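Local coordinates for uncharacterized peroxidase-related protein (Silicibacter sp., PDB 2PFX), which is of uncharacterised function but, as a peroxidase-related member of the carboxymuconolactone decarboxylase family, is probably an oxidoreductase acting on peroxides, at the interface of chains A and B and the interface of chains A and C. Numbering follows the deposited sequence. Chains: chain A/B/C, Uncharacterized peroxidase-related protein.

Contact 1: the interface of chains A and B. Residues chain A 108-109, 112, 116; chain B 87, 90-91, 111, 187.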
ATOM      1  N   GLU A 108      18.145 -15.075  12.045  1.00 10.71           N
ATOM      2  CA  GLU A 108      18.230 -14.477  10.712  1.00  8.48           C
ATOM      3  C   GLU A 108      16.912 -14.577   9.992  1.00  9.98           C
ATOM      4  O   GLU A 108      16.451 -13.666   9.305  1.00 11.03           O
ATOM      5  CB  GLU A 108      19.362 -15.151   9.930  1.00 10.38           C
ATOM      6  CG  GLU A 108      20.715 -14.934  10.583  1.00  8.36           C
ATOM      7  CD  GLU A 108      21.119 -13.477  10.488  1.00 17.48           C
ATOM      8  OE1 GLU A 108      21.436 -13.084   9.340  1.00 18.31           O
ATOM      9  OE2 GLU A 108      21.127 -12.741  11.498  1.00 16.77           O
HETATM   10  N   MSE A 109      16.298 -15.739  10.151  1.00 10.10           N
HETATM   11  CA  MSE A 109      14.995 -15.978   9.555  1.00 10.68           C
HETATM   12  C   MSE A 109      13.979 -14.960  10.030  1.00  9.01           C
HETATM   13  O   MSE A 109      13.215 -14.446   9.228  1.00 11.57           O
HETATM   14  CB  MSE A 109      14.499 -17.401   9.861  1.00  7.76           C
HETATM   15  CG  MSE A 109      15.230 -18.485   9.096  1.00  6.60           C
HETATM   16 SE   MSE A 109      14.771 -20.218   9.851  0.75 12.60          SE
HETATM   17  CE  MSE A 109      15.091 -21.148   8.201  1.00 18.83           C
HETATM   18  N   MSE A 112      14.667 -11.471   8.576  1.00 12.11           N
HETATM   19  CA  MSE A 112      14.479 -11.388   7.142  1.00  6.67           C
HETATM   20  C   MSE A 112      13.104 -11.741   6.625  1.00 10.59           C
HETATM   21  O   MSE A 112      12.477 -10.996   5.866  1.00 15.02           O
HETATM   22  CB  MSE A 112      15.504 -12.317   6.460  1.00  9.36           C
HETATM   23  CG  MSE A 112      16.952 -11.886   6.764  1.00 11.16           C
HETATM   24 SE   MSE A 112      18.181 -13.223   6.197  0.75  9.82          SE
HETATM   25  CE  MSE A 112      19.789 -12.208   6.461  1.00 12.98           C
ATOM     26  N   VAL A 116       9.497 -18.166   6.680  1.00  9.68           N
ATOM     27  CA  VAL A 116      10.283 -19.296   6.212  1.00 15.78           C
ATOM     28  C   VAL A 116      10.656 -20.195   7.381  1.00 11.99           C
ATOM     29  O   VAL A 116      11.158 -21.285   7.168  1.00 16.63           O
ATOM     30  CB  VAL A 116      11.617 -18.893   5.541  1.00 13.31           C
ATOM     31  CG1 VAL A 116      11.352 -18.036   4.327  1.00 14.23           C
ATOM     32  CG2 VAL A 116      12.488 -18.170   6.556  1.00 12.58           C
TER
ATOM     33  N   PHE B  87      14.568 -14.318   1.854  1.00 12.18           N
ATOM     34  CA  PHE B  87      15.518 -14.937   2.773  1.00  9.07           C
ATOM     35  C   PHE B  87      16.780 -15.472   2.083  1.00 10.96           C
ATOM     36  O   PHE B  87      17.893 -15.191   2.556  1.00 10.90           O
ATOM     37  CB  PHE B  87      14.832 -16.061   3.538  1.00  9.16           C
ATOM     38  CG  PHE B  87      15.698 -16.878   4.469  1.00  8.05           C
ATOM     39  CD1 PHE B  87      16.352 -16.293   5.545  1.00 12.96           C
ATOM     40  CD2 PHE B  87      15.861 -18.243   4.261  1.00  9.87           C
ATOM     41  CE1 PHE B  87      17.139 -17.041   6.395  1.00 15.18           C
ATOM     42  CE2 PHE B  87      16.647 -18.987   5.122  1.00 16.36           C
ATOM     43  CZ  PHE B  87      17.293 -18.400   6.196  1.00 13.73           C
ATOM     44  N   LEU B  90      18.909 -12.496   0.876  1.00 11.86           N
ATOM     45  CA  LEU B  90      19.437 -11.694   1.985  1.00  8.86           C
ATOM     46  C   LEU B  90      20.582 -12.400   2.674  1.00 13.38           C
ATOM     47  O   LEU B  90      21.514 -11.775   3.166  1.00 11.54           O
ATOM     48  CB  LEU B  90      18.343 -11.367   3.016  1.00  9.70           C
ATOM     49  CG  LEU B  90      17.335 -10.284   2.603  1.00 10.84           C
ATOM     50  CD1 LEU B  90      16.134 -10.280   3.524  1.00 11.29           C
ATOM     51  CD2 LEU B  90      17.989  -8.911   2.575  1.00 10.29           C
ATOM     52  N   VAL B  91      20.486 -13.732   2.724  1.00 11.71           N
ATOM     53  CA  VAL B  91      21.568 -14.477   3.377  1.00  7.71           C
ATOM     54  C   VAL B  91      22.808 -14.510   2.497  1.00  8.66           C
ATOM     55  O   VAL B  91      23.933 -14.205   2.908  1.00 10.33           O
ATOM     56  CB  VAL B  91      21.056 -15.887   3.709  1.00 12.02           C
ATOM     57  CG1 VAL B  91      22.164 -16.804   4.188  1.00 14.26           C
ATOM     58  CG2 VAL B  91      19.958 -15.808   4.769  1.00  8.43           C
ATOM     59  N   VAL B 111      20.857  -5.154   4.803  1.00  7.09           N
ATOM     60  CA  VAL B 111      19.795  -6.131   5.026  1.00 14.20           C
ATOM     61  C   VAL B 111      18.564  -5.530   5.694  1.00 15.31           C
ATOM     62  O   VAL B 111      17.425  -5.848   5.335  1.00 10.33           O
ATOM     63  CB  VAL B 111      20.376  -7.270   5.897  1.00 11.83           C
ATOM     64  CG1 VAL B 111      19.261  -8.107   6.511  1.00 15.53           C
ATOM     65  CG2 VAL B 111      21.336  -8.072   5.052  1.00 10.36           C
ATOM     66  N   HIS B 187      25.596 -18.041   7.089  1.00 14.44           N
ATOM     67  CA  HIS B 187      25.118 -17.233   8.200  1.00 10.17           C
ATOM     68  C   HIS B 187      26.256 -16.757   9.088  1.00 13.29           C
ATOM     69  O   HIS B 187      26.239 -15.659   9.630  1.00 14.85           O
ATOM     70  CB  HIS B 187      24.084 -17.969   9.060  1.00 12.42           C
ATOM     71  CG  HIS B 187      22.844 -18.356   8.325  1.00 13.58           C
ATOM     72  ND1 HIS B 187      21.871 -17.464   7.932  1.00 10.66           N
ATOM     73  CD2 HIS B 187      22.423 -19.582   7.930  1.00 19.59           C
ATOM     74  CE1 HIS B 187      20.895 -18.126   7.322  1.00 13.25           C
ATOM     75  NE2 HIS B 187      21.209 -19.411   7.299  1.00 14.39           N
TER
HETATM   76  O   HOH W   1      22.600 -14.652   7.407  1.00  9.53           O
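A:Met112, a selenomethionine, buries more surface than any other residue of the patch, lying against B:Phe87, B:Leu90 and B:Val91 on the helix 87-101 of chain B. Its selenium does much of the touching: SE sits 3.4 Å from CG2 of B:Val91 and 3.6 Å from CD1 of the B:Phe87 ring, and the side chain crosses both at about a right angle. The chain is extended beyond CG, and this carries the terminal methyl CE past the selenium to the backbone carbonyl and CB of B:Leu90, with CG1 of B:Val111 at the far end. Nearer its root, A:Met112 runs antiparallel to B:Leu90, whose CD1 methyl lies 3.6 Å from A:Met112 CB.

B:Phe87 is the other large apolar group. Its CG points away from the backbone N (chi1 176°), and the ring reaches in among three side chains of chain A. A:Val116 sets CG2 over one face, near the rim, 4.0 Å from B:Phe87 CG. The outer end of the ring meets A:Met109, also a selenomethionine, whose CG is 3.6 Å from B:Phe87 CZ. Held at several points around its outline, the ring probably has little freedom to turn.

The polar part is bridged by water. A:Glu108 and B:His187 pass in opposite directions, carboxylate and imidazole planes 75° apart, and a water links them: it lies 2.7 Å from the carboxylate OE1 of A:Glu108 and 3.0 Å from ND1 of B:His187, the latter contact somewhat bent. The aliphatic CB and CG of A:Glu108 pack beside that same ring nitrogen.

By seating the end of helix 104-112 against helix 87-101 of the other chain, the patch forms a largely apolar, two-fold repeated contact that may help hold two copies together, though the structure alone does not show whether this pairing is the biological one.

Contact 2: the interface of chains A and C. Residues chain A 156, 159-160; chain C 13, 46-47, 50.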
ATOM      1  N   ARG A 156      -5.134 -14.130  28.812  1.00 13.99           N
ATOM      2  CA  ARG A 156      -4.010 -13.394  29.385  1.00  9.81           C
ATOM      3  C   ARG A 156      -2.849 -13.437  28.408  1.00 13.42           C
ATOM      4  O   ARG A 156      -2.123 -12.476  28.231  1.00 14.12           O
ATOM      5  CB  ARG A 156      -3.663 -13.992  30.741  1.00 12.07           C
ATOM      6  CG  ARG A 156      -2.373 -13.519  31.348  1.00 12.59           C
ATOM      7  CD  ARG A 156      -2.202 -12.015  31.610  1.00 14.77           C
ATOM      8  NE  ARG A 156      -0.732 -11.840  31.530  1.00 20.31           N
ATOM      9  CZ  ARG A 156       0.138 -12.054  32.505  1.00 18.30           C
ATOM     10  NH1 ARG A 156      -0.229 -12.413  33.723  1.00 16.56           N
ATOM     11  NH2 ARG A 156       1.436 -11.885  32.293  1.00 15.73           N
ATOM     12  N   TRP A 159      -3.381 -10.956  25.624  1.00 11.49           N
ATOM     13  CA  TRP A 159      -3.060  -9.628  26.143  1.00 10.66           C
ATOM     14  C   TRP A 159      -1.554  -9.354  26.124  1.00 14.10           C
ATOM     15  O   TRP A 159      -1.059  -8.289  25.737  1.00 13.14           O
ATOM     16  CB  TRP A 159      -3.561  -9.475  27.576  1.00  8.93           C
ATOM     17  CG  TRP A 159      -3.207  -8.157  28.191  1.00  8.24           C
ATOM     18  CD1 TRP A 159      -2.176  -7.863  29.025  1.00 19.26           C
ATOM     19  CD2 TRP A 159      -3.922  -6.917  27.988  1.00  9.81           C
ATOM     20  NE1 TRP A 159      -2.196  -6.526  29.369  1.00 17.30           N
ATOM     21  CE2 TRP A 159      -3.265  -5.933  28.738  1.00 12.79           C
ATOM     22  CE3 TRP A 159      -5.050  -6.568  27.248  1.00 11.39           C
ATOM     23  CZ2 TRP A 159      -3.699  -4.610  28.768  1.00 11.82           C
ATOM     24  CZ3 TRP A 159      -5.499  -5.259  27.269  1.00 13.41           C
ATOM     25  CH2 TRP A 159      -4.812  -4.301  28.033  1.00 14.97           C
ATOM     26  N   ASP A 160      -0.784 -10.346  26.579  1.00 10.48           N
ATOM     27  CA  ASP A 160       0.666 -10.240  26.523  1.00  7.59           C
ATOM     28  C   ASP A 160       1.184 -10.139  25.102  1.00 10.76           C
ATOM     29  O   ASP A 160       2.107  -9.375  24.831  1.00 10.97           O
ATOM     30  CB  ASP A 160       1.283 -11.448  27.222  1.00  8.79           C
ATOM     31  CG  ASP A 160       1.133 -11.458  28.729  1.00 15.01           C
ATOM     32  OD1 ASP A 160       0.565 -10.459  29.234  1.00 13.98           O
ATOM     33  OD2 ASP A 160       1.559 -12.443  29.395  1.00 12.76           O
TER
ATOM     34  N   LEU C  13     -10.384 -10.928  31.276  1.00 13.82           N
ATOM     35  CA  LEU C  13      -9.270 -10.492  32.097  1.00 14.05           C
ATOM     36  C   LEU C  13      -9.819  -9.812  33.351  1.00 34.21           C
ATOM     37  O   LEU C  13      -9.666  -8.608  33.545  1.00 20.24           O
ATOM     38  CB  LEU C  13      -8.433  -9.494  31.312  1.00 28.82           C
ATOM     39  CG  LEU C  13      -7.313  -9.907  30.381  1.00 35.12           C
ATOM     40  CD1 LEU C  13      -6.821  -8.688  29.597  1.00 39.92           C
ATOM     41  CD2 LEU C  13      -6.176 -10.538  31.158  1.00 34.86           C
ATOM     42  N   PHE C  46      -6.049  -5.709  35.969  1.00 16.16           N
ATOM     43  CA  PHE C  46      -5.970  -7.070  36.507  1.00 20.38           C
ATOM     44  C   PHE C  46      -4.619  -7.348  37.149  1.00 23.71           C
ATOM     45  O   PHE C  46      -4.415  -8.323  37.881  1.00 18.79           O
ATOM     46  CB  PHE C  46      -6.246  -8.121  35.415  1.00 25.17           C
ATOM     47  CG  PHE C  46      -5.113  -8.239  34.415  1.00 14.75           C
ATOM     48  CD1 PHE C  46      -5.026  -7.324  33.378  1.00 19.03           C
ATOM     49  CD2 PHE C  46      -4.162  -9.236  34.495  1.00 17.44           C
ATOM     50  CE1 PHE C  46      -4.000  -7.415  32.461  1.00 24.35           C
ATOM     51  CE2 PHE C  46      -3.111  -9.327  33.591  1.00 19.85           C
ATOM     52  CZ  PHE C  46      -3.041  -8.403  32.572  1.00 21.33           C
ATOM     53  N   ASN C  47      -3.653  -6.481  36.841  1.00 15.61           N
ATOM     54  CA  ASN C  47      -2.297  -6.634  37.340  1.00 17.62           C
ATOM     55  C   ASN C  47      -1.725  -5.275  37.701  1.00 20.37           C
ATOM     56  O   ASN C  47      -1.460  -4.412  36.871  1.00 17.27           O
ATOM     57  CB  ASN C  47      -1.489  -7.318  36.245  1.00 14.95           C
ATOM     58  CG  ASN C  47      -0.101  -7.708  36.697  1.00 21.87           C
ATOM     59  OD1 ASN C  47       0.628  -6.865  37.233  1.00 28.59           O
ATOM     60  ND2 ASN C  47       0.218  -8.981  36.452  1.00 25.97           N
ATOM     61  N   LYS C  50       1.443  -3.970  35.901  1.00 11.57           N
ATOM     62  CA  LYS C  50       1.236  -3.607  34.507  1.00 11.50           C
ATOM     63  C   LYS C  50       0.534  -2.262  34.457  1.00 12.56           C
ATOM     64  O   LYS C  50       0.857  -1.388  33.651  1.00 13.21           O
ATOM     65  CB  LYS C  50       0.405  -4.664  33.772  1.00 17.92           C
ATOM     66  CG  LYS C  50       1.044  -6.043  33.796  1.00 19.21           C
ATOM     67  CD  LYS C  50       0.365  -7.074  32.912  1.00 16.83           C
ATOM     68  CE  LYS C  50       1.182  -8.330  32.675  1.00 14.12           C
ATOM     69  NZ  LYS C  50       2.526  -8.085  32.061  1.00 19.71           N
TER
HETATM   70  O   HOH W   2       1.701  -8.043  29.175  1.00 17.85           O
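A:Trp159 and C:Phe46 meet edge-to-face, ring planes 90° apart and the five-membered ring's centroid 5.1 Å from that of the phenyl. The phenyl presents its CE1–CZ edge to a face of the indole, with CZ 3.7 Å from CD1 of A:Trp159. On the same indole face C:Leu13, poorly ordered, lays its CD1 methyl.

A:Arg156 works through both its aliphatic and its charged parts. Its CD methylene rests 3.5 Å from CE2 of C:Phe46, and the bend at chi2 (59°) turns the guanidinium toward A:Asp160. There NE and NH2 grip the carboxylate side-on: NE bonds OD1 at 3.0 Å, nearly straight, and NH2 makes a salt bridge with OD2 on its syn lone pair. Over one guanidinium face lies CE of C:Lys50, 3.6 Å from A:Arg156 NH2.

C:Lys50 bends at chi4 (-58°), and its ammonium NZ reaches a water 3.0 Å away that also touches OD1 of A:Asp160. The carboxylate may thus ease the proximity of the two cations. With A:Arg156 cut back to an alanine, the A:Asp160 carboxylate would probably lose its charged mate, and the CE2 side of C:Phe46 its cover.

In the fold, the start of helix 155-178 of chain A faces the loop leading into helix 48-63 of chain C, with C:Leu13 joining from the N-terminal loop.

Contact 1 and contact 2 lie about 34 Å apart, between the centres of their C-alpha atoms. Counting the two-fold twins, chain A gives helices 87-101 and 104-112 with the 3-10 turns 114-116 and 184-188 to contact 1, and helix 155-178, the loop round 46-47, the start of helix 48-63 and residue 13 to contact 2. These elements do not overlap. Chain A thus meets chain B and chain C through separate surfaces, and since each interface is two-fold symmetric, alternating the two could build the six-copy deposited assembly. Whether that hexamer is the form in solution the structure alone does not show.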